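Local atomic coordinates of enterobactin synthetase component F-related protein (Vibrio cholerae serotype O1, PDB entry 4OXI), a protein that probably activates glycine with ATP as an adenylation-domain enzyme and is held here with glycyl-adenosine-5'-phosphate in its pocket. Residues C50-H54 with H240-S244; I298-T304 with S326-L332; R449-I453 with L464-D468. One frame throughout, in Å; residues are numbered along the deposited sequence.

All three contacts are partly buried, lie one after another along the chain and do not touch; their centres are 27 to 34 Å apart. Contact 1 sets the first turn of helix 51-62 against helix 236-249 through a sulfur, a methyl group and an imidazole, with little direct hydrogen bonding. Contact 2 fastens the end of helix 294-301 to the loop leading into strand 332-336, combining backbone carbonyls as acceptors with a patch of leucine and isoleucine. Contact 3 joins the two strands of the hairpin 445-457 and 460-466 and is the most highly charged; it alone includes residues of the glycyl-adenosine-5'-phosphate pocket, Asp452 and Arg466.

Contact 1 (C50-H54 with H240-S244); sequences CETRH and HCYIS
Cys50 and His240 make a sulfur-aromatic contact: SG of Cys50 lies over one face of the His240 imidazole, 3.6 Å from the ring centroid and 29° off its normal. It is displaced toward the rim, so that its nearest ring atom is ND1 of His240, at 3.2 Å. With chi1 of -177° the sulfur swings away from the Cys50 nitrogen and back over the start of the helix, where it also accepts a nearly straight hydrogen bond from the backbone N of Arg53 (3.5 Å, 172° at the hydrogen). The thiol thus links the first turn of one helix to a ring of the other.

Van der Waals contacts add to this on the side of helix 51-62. Thr52 crosses His240 obliquely, its CG2 3.9 Å from CD2 of His240, and the same methyl reaches CG2 of Ile243 at 4.2 Å. CB of Arg53 packs 3.8 Å from NE2 of His240.

Direct polar bonding is slight: OG1 of Thr52 makes a weak hydrogen bond to O of His240 at 3.5 Å, a carbonyl that also serves its own helix by accepting from N of Ser244. Both imidazole nitrogens are engaged elsewhere, ND1 with Glu213 and NE2 with the hydroxyl of Tyr118, which fixes the ring's rotation.

Helix 51-62 is thereby docked on helix 236-249, while helix 268-279 touches Thr52 through Ile278 and Ile243 through Phe274 and Ile278.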
loop_
_atom_site.group_PDB
_atom_site.type_symbol
_atom_site.label_atom_id
_atom_site.label_comp_id
_atom_site.label_asym_id
_atom_site.label_seq_id
_atom_site.Cartn_x
_atom_site.Cartn_y
_atom_site.Cartn_z
ATOM N N CYS A 50 22.269 5.399 10.015
ATOM C CA CYS A 50 20.861 5.073 10.238
ATOM C C CYS A 50 20.641 3.836 11.131
ATOM O O CYS A 50 20.909 2.697 10.728
ATOM C CB CYS A 50 20.136 4.885 8.902
ATOM S SG CYS A 50 18.378 4.575 9.118
ATOM N N GLU A 51 20.137 4.073 12.337
ATOM C CA GLU A 51 19.857 3.010 13.293
ATOM C C GLU A 51 18.923 1.920 12.744
ATOM O O GLU A 51 19.179 0.728 12.936
ATOM C CB GLU A 51 19.276 3.618 14.573
ATOM C CG GLU A 51 18.807 2.606 15.615
ATOM C CD GLU A 51 18.155 3.278 16.825
ATOM O OE1 GLU A 51 18.608 4.380 17.212
ATOM O OE2 GLU A 51 17.185 2.709 17.382
ATOM N N THR A 52 17.850 2.316 12.058
ATOM C CA THR A 52 16.876 1.339 11.562
ATOM C C THR A 52 17.482 0.452 10.483
ATOM O O THR A 52 17.316 -0.765 10.493
ATOM C CB THR A 52 15.619 2.010 10.983
ATOM O OG1 THR A 52 15.021 2.851 11.974
ATOM C CG2 THR A 52 14.602 0.951 10.549
ATOM N N ARG A 53 18.186 1.067 9.545
ATOM C CA ARG A 53 18.905 0.293 8.553
ATOM C C ARG A 53 19.899 -0.657 9.224
ATOM O O ARG A 53 20.063 -1.803 8.788
ATOM C CB ARG A 53 19.619 1.220 7.585
ATOM C CG ARG A 53 20.445 0.493 6.566
ATOM C CD ARG A 53 20.803 1.401 5.403
ATOM N NE ARG A 53 21.163 0.565 4.278
ATOM C CZ ARG A 53 20.396 0.362 3.213
ATOM N NH1 ARG A 53 20.817 -0.452 2.268
ATOM N NH2 ARG A 53 19.236 0.984 3.076
ATOM N N HIS A 54 20.550 -0.198 10.296
ATOM C CA HIS A 54 21.509 -1.058 10.999
ATOM C C HIS A 54 20.818 -2.264 11.609
ATOM O O HIS A 54 21.330 -3.372 11.542
ATOM C CB HIS A 54 22.257 -0.311 12.106
ATOM C CG HIS A 54 23.124 -1.203 12.940
ATOM N ND1 HIS A 54 24.379 -1.615 12.536
ATOM C CD2 HIS A 54 22.908 -1.784 14.146
ATOM C CE1 HIS A 54 24.901 -2.401 13.462
ATOM N NE2 HIS A 54 24.031 -2.517 14.450
ATOM N N HIS A 240 12.077 4.630 7.210
ATOM C CA HIS A 240 12.828 4.242 8.417
ATOM C C HIS A 240 12.117 4.741 9.656
ATOM O O HIS A 240 12.055 4.044 10.663
ATOM C CB HIS A 240 14.259 4.783 8.372
ATOM C CG HIS A 240 15.167 3.999 7.479
ATOM N ND1 HIS A 240 16.216 4.570 6.791
ATOM C CD2 HIS A 240 15.181 2.685 7.158
ATOM C CE1 HIS A 240 16.839 3.643 6.090
ATOM N NE2 HIS A 240 16.237 2.487 6.300
ATOM N N CYS A 241 11.568 5.950 9.582
ATOM C CA CYS A 241 10.775 6.447 10.698
ATOM C C CYS A 241 9.588 5.521 11.004
ATOM O O CYS A 241 9.404 5.112 12.151
ATOM C CB CYS A 241 10.303 7.883 10.454
ATOM S SG CYS A 241 9.277 8.522 11.819
ATOM N N TYR A 242 8.798 5.168 9.988
ATOM C CA TYR A 242 7.643 4.293 10.219
ATOM C C TYR A 242 8.019 2.959 10.816
ATOM O O TYR A 242 7.470 2.559 11.834
ATOM C CB TYR A 242 6.845 4.016 8.945
ATOM C CG TYR A 242 5.746 3.008 9.209
ATOM C CD1 TYR A 242 4.576 3.391 9.851
ATOM C CD2 TYR A 242 5.881 1.672 8.844
ATOM C CE1 TYR A 242 3.559 2.482 10.107
ATOM C CE2 TYR A 242 4.859 0.740 9.097
ATOM C CZ TYR A 242 3.704 1.156 9.728
ATOM O OH TYR A 242 2.688 0.256 9.991
ATOM N N ILE A 243 8.937 2.255 10.167
ATOM C CA ILE A 243 9.359 0.946 10.650
ATOM C C ILE A 243 9.869 0.995 12.098
ATOM O O ILE A 243 9.513 0.134 12.915
ATOM C CB ILE A 243 10.435 0.343 9.749
ATOM C CG1 ILE A 243 9.889 0.134 8.333
ATOM C CG2 ILE A 243 10.890 -0.985 10.307
ATOM C CD1 ILE A 243 8.705 -0.831 8.296
ATOM N N SER A 244 10.689 1.998 12.420
ATOM C CA SER A 244 11.203 2.118 13.794
ATOM C C SER A 244 10.077 2.336 14.813
ATOM O O SER A 244 10.144 1.805 15.913
ATOM C CB SER A 244 12.238 3.237 13.920
ATOM O OG SER A 244 11.583 4.487 13.994
#

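Contact 2 (I298-T304 with S326-L332); sequences IHHHQLT and SLPSLRL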
loop_
_atom_site.group_PDB
_atom_site.type_symbol
_atom_site.label_atom_id
_atom_site.label_comp_id
_atom_site.label_asym_id
_atom_site.label_seq_id
_atom_site.Cartn_x
_atom_site.Cartn_y
_atom_site.Cartn_z
ATOM N N ILE A 298 -4.416 -18.109 7.638
ATOM C CA ILE A 298 -3.766 -17.837 8.919
ATOM C C ILE A 298 -3.625 -19.121 9.723
ATOM O O ILE A 298 -2.533 -19.462 10.185
ATOM C CB ILE A 298 -4.572 -16.796 9.744
ATOM C CG1 ILE A 298 -4.366 -15.386 9.166
ATOM C CG2 ILE A 298 -4.161 -16.843 11.206
ATOM C CD1 ILE A 298 -5.599 -14.504 9.231
ATOM N N HIS A 299 -4.730 -19.842 9.868
ATOM C CA HIS A 299 -4.715 -21.101 10.605
ATOM C C HIS A 299 -3.798 -22.163 9.969
ATOM O O HIS A 299 -3.014 -22.812 10.658
ATOM C CB HIS A 299 -6.142 -21.644 10.760
ATOM C CG HIS A 299 -6.193 -23.000 11.386
ATOM N ND1 HIS A 299 -5.997 -23.204 12.736
ATOM C CD2 HIS A 299 -6.381 -24.226 10.843
ATOM C CE1 HIS A 299 -6.073 -24.496 12.998
ATOM N NE2 HIS A 299 -6.309 -25.138 11.868
ATOM N N HIS A 300 -3.902 -22.330 8.651
ATOM C CA HIS A 300 -3.075 -23.291 7.908
ATOM C C HIS A 300 -1.580 -23.091 8.153
ATOM O O HIS A 300 -0.827 -24.055 8.333
ATOM C CB HIS A 300 -3.365 -23.132 6.419
ATOM C CG HIS A 300 -2.783 -24.208 5.561
ATOM N ND1 HIS A 300 -1.565 -24.079 4.929
ATOM C CD2 HIS A 300 -3.273 -25.414 5.191
ATOM C CE1 HIS A 300 -1.319 -25.169 4.226
ATOM N NE2 HIS A 300 -2.340 -25.994 4.368
ATOM N N HIS A 301 -1.138 -21.836 8.171
ATOM C CA HIS A 301 0.288 -21.570 8.368
ATOM C C HIS A 301 0.629 -21.103 9.767
ATOM O O HIS A 301 1.769 -20.731 10.011
ATOM C CB HIS A 301 0.813 -20.533 7.358
ATOM C CG HIS A 301 0.831 -21.027 5.949
ATOM N ND1 HIS A 301 1.712 -21.995 5.512
ATOM C CD2 HIS A 301 0.058 -20.708 4.884
ATOM C CE1 HIS A 301 1.487 -22.248 4.236
ATOM N NE2 HIS A 301 0.491 -21.478 3.828
ATOM N N GLN A 302 -0.348 -21.096 10.671
ATOM C CA GLN A 302 -0.101 -20.647 12.036
ATOM C C GLN A 302 0.559 -19.261 12.054
ATOM O O GLN A 302 1.563 -19.056 12.730
ATOM C CB GLN A 302 0.783 -21.668 12.777
ATOM C CG GLN A 302 0.084 -23.026 13.013
ATOM C CD GLN A 302 -1.101 -22.899 13.970
ATOM O OE1 GLN A 302 -0.918 -22.740 15.179
ATOM N NE2 GLN A 302 -2.320 -22.937 13.426
ATOM N N LEU A 303 0.006 -18.319 11.301
ATOM C CA LEU A 303 0.537 -16.955 11.290
ATOM C C LEU A 303 0.400 -16.331 12.667
ATOM O O LEU A 303 -0.600 -16.538 13.347
ATOM C CB LEU A 303 -0.207 -16.091 10.275
ATOM C CG LEU A 303 -0.094 -16.543 8.816
ATOM C CD1 LEU A 303 -0.567 -15.432 7.878
ATOM C CD2 LEU A 303 1.329 -16.959 8.467
ATOM N N THR A 304 1.403 -15.558 13.068
ATOM C CA THR A 304 1.374 -14.924 14.377
ATOM C C THR A 304 1.113 -13.430 14.240
ATOM O O THR A 304 0.712 -12.772 15.211
ATOM C CB THR A 304 2.687 -15.165 15.157
ATOM O OG1 THR A 304 3.783 -14.589 14.435
ATOM C CG2 THR A 304 2.945 -16.660 15.333
ATOM N N SER A 326 -10.739 -19.829 17.387
ATOM C CA SER A 326 -10.336 -20.529 16.157
ATOM C C SER A 326 -8.999 -20.072 15.571
ATOM O O SER A 326 -8.464 -20.732 14.680
ATOM C CB SER A 326 -11.420 -20.434 15.081
ATOM O OG SER A 326 -11.581 -19.107 14.612
ATOM N N LEU A 327 -8.453 -18.956 16.063
ATOM C CA LEU A 327 -7.170 -18.458 15.558
ATOM C C LEU A 327 -6.159 -18.209 16.674
ATOM O O LEU A 327 -5.703 -17.076 16.841
ATOM C CB LEU A 327 -7.386 -17.163 14.768
ATOM C CG LEU A 327 -8.239 -17.324 13.517
ATOM C CD1 LEU A 327 -8.359 -15.997 12.769
ATOM C CD2 LEU A 327 -7.647 -18.408 12.622
ATOM N N PRO A 328 -5.793 -19.265 17.434
ATOM C CA PRO A 328 -4.900 -19.085 18.588
ATOM C C PRO A 328 -3.504 -18.605 18.246
ATOM O O PRO A 328 -2.857 -18.038 19.111
ATOM C CB PRO A 328 -4.798 -20.503 19.182
ATOM C CG PRO A 328 -5.143 -21.422 18.057
ATOM C CD PRO A 328 -6.195 -20.677 17.272
ATOM N N SER A 329 -3.018 -18.836 17.032
ATOM C CA SER A 329 -1.632 -18.456 16.732
ATOM C C SER A 329 -1.447 -16.943 16.500
ATOM O O SER A 329 -0.323 -16.444 16.566
ATOM C CB SER A 329 -1.096 -19.230 15.523
ATOM O OG SER A 329 -1.690 -18.758 14.309
ATOM N N LEU A 330 -2.536 -16.219 16.240
ATOM C CA LEU A 330 -2.440 -14.831 15.754
ATOM C C LEU A 330 -2.330 -13.824 16.893
ATOM O O LEU A 330 -3.348 -13.336 17.395
ATOM C CB LEU A 330 -3.666 -14.482 14.899
ATOM C CG LEU A 330 -3.426 -13.648 13.633
ATOM C CD1 LEU A 330 -4.696 -12.933 13.210
ATOM C CD2 LEU A 330 -2.272 -12.673 13.800
ATOM N N ARG A 331 -1.107 -13.488 17.286
ATOM C CA ARG A 331 -0.916 -12.686 18.505
ATOM C C ARG A 331 -0.989 -11.185 18.251
ATOM O O ARG A 331 -1.216 -10.405 19.180
ATOM C CB ARG A 331 0.390 -13.057 19.215
ATOM C CG ARG A 331 1.659 -12.479 18.603
ATOM C CD ARG A 331 2.888 -13.004 19.367
ATOM N NE ARG A 331 4.136 -12.419 18.888
ATOM C CZ ARG A 331 4.577 -11.211 19.238
ATOM N NH1 ARG A 331 3.868 -10.445 20.063
ATOM N NH2 ARG A 331 5.722 -10.758 18.748
ATOM N N LEU A 332 -0.810 -10.781 16.996
ATOM C CA LEU A 332 -0.952 -9.377 16.635
ATOM C C LEU A 332 -1.736 -9.203 15.334
ATOM O O LEU A 332 -1.296 -9.655 14.270
ATOM C CB LEU A 332 0.420 -8.703 16.521
ATOM C CG LEU A 332 1.158 -8.286 17.798
ATOM C CD1 LEU A 332 2.630 -8.042 17.500
ATOM C CD2 LEU A 332 0.532 -7.037 18.418
#
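From His299 beside Leu327 to Thr304 beside Leu330, the two backbones draw together, their CA atoms closing from 6.1 to 4.1 Å, and O of Thr304 accepts a hydrogen bond from N of Leu332 (3.1 Å) and a weak one from N of Arg331. OG of Ser329 donates to O of Leu303 at 2.7 Å, arriving above the carbonyl plane. A chi1 of 73° tucks this hydroxyl between its own N and carbonyl carbon, facing the 298-304 segment, while CB of Ser329 rests 3.5 Å from OE1 of Gln302. The helix ends here in a Schellman motif, with Gln302 at positive phi, and the facing loop makes a type I turn from Leu327 to Leu330. Gln302 folds back at chi2 (-66°), which lets NE2 reach O of His299 at 2.9 Å, in the carbonyl plane and on a lone pair. Among the apolar side chains, CG2 of Ile298 touches both CD2 of Leu327 and CG of Leu330, each at 4.1 Å; Ile298 crosses Leu327 at about a right angle. Trp306 of strand 305-308 and Trp348 of helix 342-352 pack against both Ile298 and Leu330.

Contact 3 (R449-I453 with L464-D468); sequences RSGDI and LGRRD. With GAP (glycyl-adenosine-5'-phosphate), chain B.
Asp452 and Arg466 face each other as a non-hydrogen-bonded pair of antiparallel strands, and their side chains form the tightly packed part of the contact. NH1 of Arg466 makes a salt bridge to OD1 of Asp452 at 2.9 Å, with the carboxylate and guanidinium planes 84° apart; the hydrogen bond within it is bent and weak, and NH1 donates better to O of Ser450. A bend at chi3 (57°) curls the arginine back over the strand, so that its guanidinium covers the Gly451 backbone with one face. From the side, NE and NH2 of Arg466 grip OD1 and OD2 of Asp468, one nitrogen to each oxygen, both at 2.7 Å.

Next along the hairpin, N of Ile453 bonds to O of Gly465 (2.8 Å) and O of Ile453 accepts from N of Leu464, with Leu464 and Gly465 together opposite Ile453 in a classic beta bulge. Side-chain packing is looser here, CG2 of Ile453 approaching CB of the exposed Leu464 only to 4.2 Å. Arg467, though solvent-exposed, lays its guanidinium face closely over CA of Gly451, and its charge is met by Glu416.

Both Asp452 oxygens hold the ribose of glycyl-adenosine-5'-phosphate: O2' donates to OD1 of Asp452 and O3' to OD2 of Asp452, each at 2.6 Å. Tyr360 and His463 also bond to this carboxylate. The two-pronged grip matches the ribose-binding aspartate of adenylate-forming enzymes, and Arg466, itself a pocket residue held by Asp468 in the second shell, is well placed to orient the Asp452 carboxylate.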
loop_
_atom_site.group_PDB
_atom_site.type_symbol
_atom_site.label_atom_id
_atom_site.label_comp_id
_atom_site.label_asym_id
_atom_site.label_seq_id
_atom_site.Cartn_x
_atom_site.Cartn_y
_atom_site.Cartn_z
ATOM N N ARG A 449 -2.915 18.208 4.129
ATOM C CA ARG A 449 -4.360 18.118 4.315
ATOM C C ARG A 449 -4.845 16.730 3.961
ATOM O O ARG A 449 -4.930 16.382 2.784
ATOM C CB ARG A 449 -5.087 19.123 3.419
ATOM C CG ARG A 449 -4.581 20.559 3.518
ATOM C CD ARG A 449 -5.326 21.439 2.525
ATOM N NE ARG A 449 -4.693 22.741 2.376
ATOM C CZ ARG A 449 -4.928 23.767 3.183
ATOM N NH1 ARG A 449 -5.782 23.620 4.191
ATOM N NH2 ARG A 449 -4.309 24.928 2.986
ATOM N N SER A 450 -5.197 15.949 4.972
ATOM C CA SER A 450 -5.535 14.548 4.765
ATOM C C SER A 450 -6.859 14.393 4.040
ATOM O O SER A 450 -7.062 13.437 3.278
ATOM C CB SER A 450 -5.599 13.814 6.109
ATOM O OG SER A 450 -6.747 14.217 6.833
ATOM N N GLY A 451 -7.768 15.331 4.280
ATOM C CA GLY A 451 -9.104 15.236 3.718
ATOM C C GLY A 451 -10.004 14.461 4.660
ATOM O O GLY A 451 -11.223 14.375 4.446
ATOM N N ASP A 452 -9.410 13.912 5.720
ATOM C CA ASP A 452 -10.178 13.131 6.687
ATOM C C ASP A 452 -10.752 14.038 7.774
ATOM O O ASP A 452 -10.050 14.893 8.334
ATOM C CB ASP A 452 -9.301 12.046 7.324
ATOM C CG ASP A 452 -8.834 10.998 6.321
ATOM O OD1 ASP A 452 -9.706 10.384 5.672
ATOM O OD2 ASP A 452 -7.603 10.800 6.172
ATOM N N ILE A 453 -12.032 13.845 8.069
ATOM C CA ILE A 453 -12.720 14.615 9.102
ATOM C C ILE A 453 -12.689 13.812 10.402
ATOM O O ILE A 453 -13.127 12.657 10.420
ATOM C CB ILE A 453 -14.190 14.892 8.692
ATOM C CG1 ILE A 453 -14.223 15.682 7.379
ATOM C CG2 ILE A 453 -14.950 15.616 9.810
ATOM C CD1 ILE A 453 -13.359 16.944 7.411
ATOM N N LEU A 464 -14.463 10.345 11.222
ATOM C CA LEU A 464 -15.882 10.607 10.955
ATOM C C LEU A 464 -16.276 10.491 9.476
ATOM O O LEU A 464 -17.447 10.284 9.148
ATOM C CB LEU A 464 -16.269 11.988 11.489
ATOM C CG LEU A 464 -16.091 12.166 12.999
ATOM C CD1 LEU A 464 -16.320 13.604 13.431
ATOM C CD2 LEU A 464 -17.010 11.229 13.776
ATOM N N GLY A 465 -15.301 10.612 8.582
ATOM C CA GLY A 465 -15.581 10.601 7.159
ATOM C C GLY A 465 -14.636 11.526 6.425
ATOM O O GLY A 465 -13.559 11.855 6.932
ATOM N N ARG A 466 -15.043 11.958 5.238
ATOM C CA ARG A 466 -14.187 12.758 4.374
ATOM C C ARG A 466 -14.962 13.930 3.795
ATOM O O ARG A 466 -16.185 13.899 3.727
ATOM C CB ARG A 466 -13.620 11.893 3.236
ATOM C CG ARG A 466 -12.556 10.895 3.686
ATOM C CD ARG A 466 -11.771 10.297 2.507
ATOM N NE ARG A 466 -11.120 11.311 1.677
ATOM C CZ ARG A 466 -9.918 11.830 1.908
ATOM N NH1 ARG A 466 -9.218 11.450 2.974
ATOM N NH2 ARG A 466 -9.415 12.746 1.072
ATOM N N ARG A 467 -14.243 14.967 3.382
ATOM C CA ARG A 467 -14.877 16.110 2.737
ATOM C C ARG A 467 -14.947 15.950 1.215
ATOM O O ARG A 467 -15.514 16.799 0.529
ATOM C CB ARG A 467 -14.123 17.390 3.079
ATOM C CG ARG A 467 -12.621 17.278 2.880
ATOM C CD ARG A 467 -12.042 18.600 2.378
ATOM N NE ARG A 467 -10.589 18.660 2.524
ATOM C CZ ARG A 467 -9.729 18.105 1.673
ATOM N NH1 ARG A 467 -10.172 17.434 0.611
ATOM N NH2 ARG A 467 -8.427 18.217 1.887
ATOM N N ASP A 468 -14.367 14.872 0.686
ATOM C CA ASP A 468 -14.353 14.653 -0.762
ATOM C C ASP A 468 -14.987 13.327 -1.174
ATOM O O ASP A 468 -15.723 12.698 -0.398
ATOM C CB ASP A 468 -12.931 14.793 -1.343
ATOM C CG ASP A 468 -11.955 13.731 -0.829
ATOM O OD1 ASP A 468 -12.398 12.680 -0.319
ATOM O OD2 ASP A 468 -10.722 13.940 -0.955
HETATM N N GAP B . -1.595 3.555 4.033
HETATM C CA GAP B . -2.827 2.808 4.424
HETATM C C GAP B . -3.930 3.236 3.476
HETATM O O GAP B . -5.055 2.773 3.521
HETATM P PA GAP B . -4.524 4.852 1.332
HETATM O O1A GAP B . -3.767 6.078 0.885
HETATM O O2A GAP B . -4.893 3.764 0.337
HETATM O O3A GAP B . -3.597 4.252 2.494
HETATM C "C5'" GAP B . -5.755 6.514 2.943
HETATM O "O5'" GAP B . -5.848 5.386 2.072
HETATM C "C4'" GAP B . -7.142 6.851 3.455
HETATM O "O4'" GAP B . -7.755 5.669 3.976
HETATM C "C3'" GAP B . -7.128 7.794 4.638
HETATM O "O3'" GAP B . -7.035 9.153 4.212
HETATM C "C2'" GAP B . -8.446 7.465 5.318
HETATM O "O2'" GAP B . -9.528 8.045 4.606
HETATM C "C1'" GAP B . -8.620 5.990 5.065
HETATM N N9 GAP B . -8.179 5.233 6.257
HETATM C C8 GAP B . -6.968 4.668 6.425
HETATM N N7 GAP B . -6.887 4.031 7.620
HETATM C C5 GAP B . -8.073 4.202 8.243
HETATM C C6 GAP B . -8.651 3.803 9.543
HETATM N N6 GAP B . -7.935 3.053 10.424
HETATM N N1 GAP B . -9.921 4.195 9.805
HETATM C C2 GAP B . -10.646 4.929 8.930
HETATM N N3 GAP B . -10.175 5.324 7.732
HETATM C C4 GAP B . -8.921 4.993 7.340
#